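PDB 1R5B: eukaryotic peptide chain release factor GTP-binding subunit from Schizosaccharomyces pombe, which belongs to the translational GTP-binding factor family as a peptide chain release factor subunit, with a P-loop domain followed by two beta-barrel domains. Local coordinates for residues 394-405 / 422-431. Sequence-based numbering, arbitrary orientation.
Sequences EVSFAKLLHKLD and MKIIAELETQ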
ATOM      1  N   GLU A 394      26.408   3.726   4.363  1.00 37.25           N
ATOM      2  CA  GLU A 394      27.479   4.728   4.366  1.00 36.69           C
ATOM      3  C   GLU A 394      27.246   5.695   3.216  1.00 36.16           C
ATOM      4  O   GLU A 394      27.140   5.273   2.067  1.00 35.91           O
ATOM      5  CB  GLU A 394      28.850   4.054   4.200  1.00 36.92           C
ATOM      6  CG  GLU A 394      30.055   4.995   4.259  1.00 37.32           C
ATOM      7  CD  GLU A 394      30.489   5.322   5.678  1.00 37.94           C
ATOM      8  OE1 GLU A 394      29.608   5.563   6.533  1.00 38.27           O
ATOM      9  OE2 GLU A 394      31.716   5.343   5.940  1.00 38.35           O
ATOM     10  N   VAL A 395      27.187   6.987   3.508  1.00 35.64           N
ATOM     11  CA  VAL A 395      26.763   7.946   2.498  1.00 35.40           C
ATOM     12  C   VAL A 395      27.386   9.329   2.662  1.00 35.37           C
ATOM     13  O   VAL A 395      27.712   9.744   3.769  1.00 35.05           O
ATOM     14  CB  VAL A 395      25.225   8.087   2.502  1.00 35.39           C
ATOM     15  CG1 VAL A 395      24.747   8.802   3.767  1.00 35.24           C
ATOM     16  CG2 VAL A 395      24.742   8.811   1.253  1.00 35.27           C
ATOM     17  N   SER A 396      27.519  10.027   1.536  1.00 35.50           N
ATOM     18  CA  SER A 396      28.096  11.366   1.472  1.00 35.78           C
ATOM     19  C   SER A 396      27.454  12.181   0.349  1.00 35.95           C
ATOM     20  O   SER A 396      26.916  11.618  -0.608  1.00 35.76           O
ATOM     21  CB  SER A 396      29.608  11.280   1.239  1.00 35.73           C
ATOM     22  OG  SER A 396      29.879  10.630   0.008  1.00 35.47           O
ATOM     23  N   PHE A 397      27.531  13.509   0.457  1.00 36.24           N
ATOM     24  CA  PHE A 397      26.884  14.373  -0.527  1.00 36.33           C
ATOM     25  C   PHE A 397      27.893  14.705  -1.609  1.00 36.22           C
ATOM     26  O   PHE A 397      29.065  14.861  -1.319  1.00 36.31           O
ATOM     27  CB  PHE A 397      26.330  15.637   0.142  1.00 36.47           C
ATOM     28  CG  PHE A 397      25.250  15.357   1.161  1.00 36.18           C
ATOM     29  CD1 PHE A 397      23.907  15.515   0.834  1.00 36.16           C
ATOM     30  CD2 PHE A 397      25.580  14.925   2.447  1.00 36.14           C
ATOM     31  CE1 PHE A 397      22.913  15.246   1.773  1.00 35.70           C
ATOM     32  CE2 PHE A 397      24.588  14.652   3.391  1.00 36.05           C
ATOM     33  CZ  PHE A 397      23.259  14.815   3.056  1.00 35.47           C
ATOM     34  N   ALA A 398      27.433  14.786  -2.854  1.00 36.23           N
ATOM     35  CA  ALA A 398      28.305  14.969  -4.011  1.00 36.29           C
ATOM     36  C   ALA A 398      28.043  16.305  -4.701  1.00 36.37           C
ATOM     37  O   ALA A 398      28.963  17.086  -4.911  1.00 36.43           O
ATOM     38  CB  ALA A 398      28.117  13.822  -4.994  1.00 36.19           C
ATOM     39  N   LYS A 399      26.785  16.550  -5.060  1.00 36.57           N
ATOM     40  CA  LYS A 399      26.385  17.789  -5.724  1.00 36.66           C
ATOM     41  C   LYS A 399      25.253  18.473  -4.952  1.00 36.72           C
ATOM     42  O   LYS A 399      24.120  18.523  -5.441  1.00 36.80           O
ATOM     43  CB  LYS A 399      25.945  17.505  -7.170  1.00 36.63           C
ATOM     44  CG  LYS A 399      27.026  16.893  -8.055  1.00 36.73           C
ATOM     45  CD  LYS A 399      26.611  16.886  -9.525  1.00 36.54           C
ATOM     46  CE  LYS A 399      27.731  16.390 -10.438  1.00 36.38           C
ATOM     47  NZ  LYS A 399      27.434  15.043 -10.997  1.00 36.41           N
ATOM     48  N   LEU A 400      25.570  18.990  -3.755  1.00 36.73           N
ATOM     49  CA  LEU A 400      24.613  19.756  -2.925  1.00 36.56           C
ATOM     50  C   LEU A 400      23.970  20.829  -3.792  1.00 36.58           C
ATOM     51  O   LEU A 400      24.653  21.707  -4.304  1.00 36.56           O
ATOM     52  CB  LEU A 400      25.293  20.391  -1.691  1.00 36.38           C
ATOM     53  CG  LEU A 400      24.607  20.229  -0.323  1.00 36.12           C
ATOM     54  CD1 LEU A 400      24.673  18.791   0.146  1.00 36.85           C
ATOM     55  CD2 LEU A 400      25.208  21.128   0.749  1.00 35.89           C
ATOM     56  N   LEU A 401      22.654  20.741  -3.955  1.00 36.86           N
ATOM     57  CA  LEU A 401      21.949  21.476  -5.009  1.00 37.01           C
ATOM     58  C   LEU A 401      20.915  22.482  -4.453  1.00 37.06           C
ATOM     59  O   LEU A 401      20.928  23.662  -4.846  1.00 37.25           O
ATOM     60  CB  LEU A 401      21.301  20.483  -6.002  1.00 36.98           C
ATOM     61  CG  LEU A 401      21.825  20.435  -7.449  1.00 36.68           C
ATOM     62  CD1 LEU A 401      21.374  19.161  -8.151  1.00 36.44           C
ATOM     63  CD2 LEU A 401      21.394  21.666  -8.254  1.00 36.61           C
ATOM     64  N   HIS A 402      20.045  22.028  -3.539  1.00 36.96           N
ATOM     65  CA  HIS A 402      18.893  22.829  -3.084  1.00 36.83           C
ATOM     66  C   HIS A 402      18.605  22.805  -1.567  1.00 36.79           C
ATOM     67  O   HIS A 402      19.032  21.894  -0.855  1.00 36.59           O
ATOM     68  CB  HIS A 402      17.648  22.352  -3.819  1.00 36.75           C
ATOM     69  CG  HIS A 402      17.686  22.589  -5.293  1.00 36.53           C
ATOM     70  ND1 HIS A 402      18.380  21.772  -6.156  1.00 36.32           N
ATOM     71  CD2 HIS A 402      17.108  23.540  -6.060  1.00 36.66           C
ATOM     72  CE1 HIS A 402      18.235  22.213  -7.390  1.00 36.28           C
ATOM     73  NE2 HIS A 402      17.463  23.283  -7.361  1.00 36.78           N
ATOM     74  N   LYS A 403      17.851  23.812  -1.110  1.00 36.78           N
ATOM     75  CA  LYS A 403      17.428  23.976   0.292  1.00 36.80           C
ATOM     76  C   LYS A 403      15.916  23.726   0.510  1.00 36.91           C
ATOM     77  O   LYS A 403      15.537  22.747   1.154  1.00 36.63           O
ATOM     78  CB  LYS A 403      17.809  25.381   0.782  1.00 36.83           C
ATOM     79  CG  LYS A 403      17.843  25.553   2.296  1.00 36.50           C
ATOM     80  CD  LYS A 403      18.893  26.585   2.714  1.00 35.56           C
ATOM     81  CE  LYS A 403      18.627  27.934   2.082  1.00 35.51           C
ATOM     82  NZ  LYS A 403      19.230  29.049   2.869  1.00 35.78           N
ATOM     83  N   LEU A 404      15.071  24.601  -0.040  1.00 37.12           N
ATOM     84  CA  LEU A 404      13.606  24.549   0.128  1.00 37.36           C
ATOM     85  C   LEU A 404      13.125  25.075   1.491  1.00 37.78           C
ATOM     86  O   LEU A 404      13.841  24.994   2.500  1.00 37.53           O
ATOM     87  CB  LEU A 404      13.044  23.130  -0.070  1.00 37.35           C
ATOM     88  CG  LEU A 404      13.569  22.192  -1.169  1.00 36.97           C
ATOM     89  CD1 LEU A 404      13.835  20.810  -0.594  1.00 36.80           C
ATOM     90  CD2 LEU A 404      12.585  22.088  -2.329  1.00 36.84           C
ATOM     91  N   ASP A 405      11.899  25.603   1.501  1.00 38.52           N
ATOM     92  CA  ASP A 405      11.204  25.977   2.740  1.00 39.23           C
ATOM     93  C   ASP A 405       9.723  26.275   2.500  1.00 39.49           C
ATOM     94  O   ASP A 405       9.347  26.732   1.423  1.00 39.59           O
ATOM     95  CB  ASP A 405      11.859  27.201   3.383  1.00 39.56           C
ATOM     96  CG  ASP A 405      11.289  27.529   4.768  1.00 40.66           C
ATOM     97  OD1 ASP A 405      10.111  27.941   4.865  1.00 41.88           O
ATOM     98  OD2 ASP A 405      11.953  27.416   5.820  1.00 42.17           O
ATOM     99  N   MET A 422      16.749  22.561   8.245  1.00 35.54           N
ATOM    100  CA  MET A 422      16.964  22.787   6.820  1.00 35.31           C
ATOM    101  C   MET A 422      16.534  21.532   6.038  1.00 35.54           C
ATOM    102  O   MET A 422      16.211  20.508   6.635  1.00 34.79           O
ATOM    103  CB  MET A 422      18.440  23.116   6.574  1.00 35.03           C
ATOM    104  CG  MET A 422      18.720  23.950   5.341  1.00 33.93           C
ATOM    105  SD  MET A 422      20.379  24.608   5.380  1.00 31.86           S
ATOM    106  CE  MET A 422      20.983  24.220   3.770  1.00 31.21           C
ATOM    107  N   LYS A 423      16.539  21.643   4.709  1.00 36.10           N
ATOM    108  CA  LYS A 423      16.114  20.588   3.798  1.00 36.70           C
ATOM    109  C   LYS A 423      17.146  20.347   2.649  1.00 37.32           C
ATOM    110  O   LYS A 423      18.289  20.824   2.745  1.00 37.72           O
ATOM    111  CB  LYS A 423      14.719  20.960   3.273  1.00 36.86           C
ATOM    112  CG  LYS A 423      13.552  20.513   4.189  1.00 36.96           C
ATOM    113  CD  LYS A 423      12.928  21.667   4.986  1.00 36.66           C
ATOM    114  CE  LYS A 423      11.502  21.974   4.511  1.00 36.90           C
ATOM    115  NZ  LYS A 423      10.912  23.192   5.143  1.00 35.97           N
ATOM    116  N   ILE A 424      16.784  19.586   1.601  1.00 37.89           N
ATOM    117  CA  ILE A 424      17.668  19.395   0.421  1.00 38.31           C
ATOM    118  C   ILE A 424      17.031  18.754  -0.835  1.00 38.53           C
ATOM    119  O   ILE A 424      15.990  18.109  -0.759  1.00 38.58           O
ATOM    120  CB  ILE A 424      18.903  18.529   0.803  1.00 38.44           C
ATOM    121  CG1 ILE A 424      20.154  18.960   0.009  1.00 38.90           C
ATOM    122  CG2 ILE A 424      18.590  17.049   0.586  1.00 38.30           C
ATOM    123  CD1 ILE A 424      21.110  17.797  -0.397  1.00 39.49           C
ATOM    124  N   ILE A 425      17.683  18.939  -1.985  1.00 38.79           N
ATOM    125  CA  ILE A 425      17.499  18.073  -3.163  1.00 39.08           C
ATOM    126  C   ILE A 425      18.836  17.939  -3.937  1.00 39.28           C
ATOM    127  O   ILE A 425      19.182  18.800  -4.749  1.00 39.52           O
ATOM    128  CB  ILE A 425      16.259  18.540  -4.060  1.00 39.15           C
ATOM    129  CG1 ILE A 425      16.598  18.777  -5.551  1.00 39.12           C
ATOM    130  CG2 ILE A 425      15.552  19.760  -3.461  1.00 39.10           C
ATOM    131  CD1 ILE A 425      16.826  17.502  -6.371  1.00 38.79           C
ATOM    132  N   ALA A 426      19.603  16.878  -3.657  1.00 39.45           N
ATOM    133  CA  ALA A 426      20.945  16.716  -4.253  1.00 39.41           C
ATOM    134  C   ALA A 426      21.518  15.288  -4.284  1.00 39.49           C
ATOM    135  O   ALA A 426      20.992  14.370  -3.644  1.00 39.33           O
ATOM    136  CB  ALA A 426      21.920  17.629  -3.554  1.00 39.55           C
ATOM    137  N   GLU A 427      22.623  15.136  -5.025  1.00 39.49           N
ATOM    138  CA  GLU A 427      23.277  13.834  -5.255  1.00 39.32           C
ATOM    139  C   GLU A 427      23.907  13.252  -3.991  1.00 38.96           C
ATOM    140  O   GLU A 427      24.479  13.975  -3.172  1.00 38.80           O
ATOM    141  CB  GLU A 427      24.367  13.931  -6.345  1.00 39.38           C
ATOM    142  CG  GLU A 427      23.944  13.422  -7.721  1.00 39.84           C
ATOM    143  CD  GLU A 427      25.111  12.955  -8.576  1.00 39.93           C
ATOM    144  OE1 GLU A 427      25.443  13.643  -9.565  1.00 40.06           O
ATOM    145  OE2 GLU A 427      25.693  11.892  -8.264  1.00 40.27           O
ATOM    146  N   LEU A 428      23.803  11.933  -3.867  1.00 38.49           N
ATOM    147  CA  LEU A 428      24.395  11.184  -2.768  1.00 38.20           C
ATOM    148  C   LEU A 428      25.164   9.999  -3.334  1.00 37.69           C
ATOM    149  O   LEU A 428      24.940   9.590  -4.472  1.00 37.70           O
ATOM    150  CB  LEU A 428      23.325  10.686  -1.802  1.00 38.30           C
ATOM    151  CG  LEU A 428      23.180  11.498  -0.514  1.00 38.75           C
ATOM    152  CD1 LEU A 428      22.709  12.918  -0.842  1.00 39.38           C
ATOM    153  CD2 LEU A 428      22.222  10.812   0.478  1.00 39.03           C
ATOM    154  N   GLU A 429      26.067   9.454  -2.527  1.00 37.01           N
ATOM    155  CA  GLU A 429      26.925   8.366  -2.954  1.00 36.28           C
ATOM    156  C   GLU A 429      27.243   7.448  -1.772  1.00 35.72           C
ATOM    157  O   GLU A 429      27.388   7.913  -0.619  1.00 35.67           O
ATOM    158  CB  GLU A 429      28.207   8.925  -3.596  1.00 36.55           C
ATOM    159  CG  GLU A 429      28.226   8.848  -5.121  1.00 36.97           C
ATOM    160  CD  GLU A 429      29.547   9.298  -5.731  1.00 37.27           C
ATOM    161  OE1 GLU A 429      30.599   8.723  -5.378  1.00 37.54           O
ATOM    162  OE2 GLU A 429      29.533  10.230  -6.567  1.00 37.53           O
ATOM    163  N   THR A 430      27.351   6.144  -2.072  1.00 35.13           N
ATOM    164  CA  THR A 430      27.767   5.127  -1.095  1.00 34.55           C
ATOM    165  C   THR A 430      29.082   4.463  -1.502  1.00 34.09           C
ATOM    166  O   THR A 430      29.504   4.588  -2.651  1.00 34.10           O
ATOM    167  CB  THR A 430      26.696   4.054  -0.980  1.00 34.41           C
ATOM    168  OG1 THR A 430      26.297   3.638  -2.293  1.00 34.00           O
ATOM    169  CG2 THR A 430      25.430   4.611  -0.377  1.00 34.35           C
ATOM    170  N   GLN A 431      29.720   3.764  -0.555  1.00 33.71           N
ATOM    171  CA  GLN A 431      30.995   3.062  -0.821  1.00 33.42           C
ATOM    172  C   GLN A 431      30.769   1.714  -1.504  1.00 32.96           C
ATOM    173  O   GLN A 431      31.623   1.251  -2.266  1.00 32.86           O
ATOM    174  CB  GLN A 431      31.806   2.846   0.467  1.00 33.34           C
ATOM    175  CG  GLN A 431      32.448   4.104   1.039  1.00 33.57           C
ATOM    176  CD  GLN A 431      33.443   4.739   0.087  1.00 33.75           C
ATOM    177  OE1 GLN A 431      34.637   4.446   0.141  1.00 33.38           O
ATOM    178  NE2 GLN A 431      32.952   5.609  -0.790  1.00 33.83           N
TER
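S396 and E429 form an antiparallel hydrogen-bonded pair: S396 N donates to E429 O in the carbonyl plane (3.0 Å), and E429 N returns a bond to S396 O (3.0 Å). E429 O also takes a CA-H...O contact from V395 CA (3.2 Å). Beyond the non-hydrogen-bonded pair F397–L428, A398 N reaches E427 O at 3.1 Å, from 48° above the carbonyl plane. The register then shifts by two residues before H402–I425, with the A426 methyl against the K399–L401 backbone. There I425 N to H402 O and H402 ND1 to I425 O are weak bonds, the second at the imidazole edge; I424 CA also contacts H402 O (3.1 Å). This pairing sets 396-397 as an outermost strand beside 426-430, which is bonded on its other flank to 364-371, in the antiparallel C-terminal beta domain that resembles that of eEF1A. Among apolar groups, L428 lies alongside F397 and lays CD1 obliquely against the ring, 3.3 Å from F397 CD1, while L428 CD2 meets V395 CG2. I424 CD1 touches both F397 CE1 (3.8 Å) and L400 CD1; I369 of strand 364-371 also packs on F397 and I424. Farther along, I425 CG2 touches both H402 CB and L404 CD1, and K403 CD meets M422 CE and SD where the two side chains cross at about a right angle. One salt bridge joins exposed K399 to E427: their side chains run alongside each other, and K399, bent at chi4 (109°), brings NZ to the syn side of E427 OE1 at 2.8 Å, 24° out of the carboxylate plane.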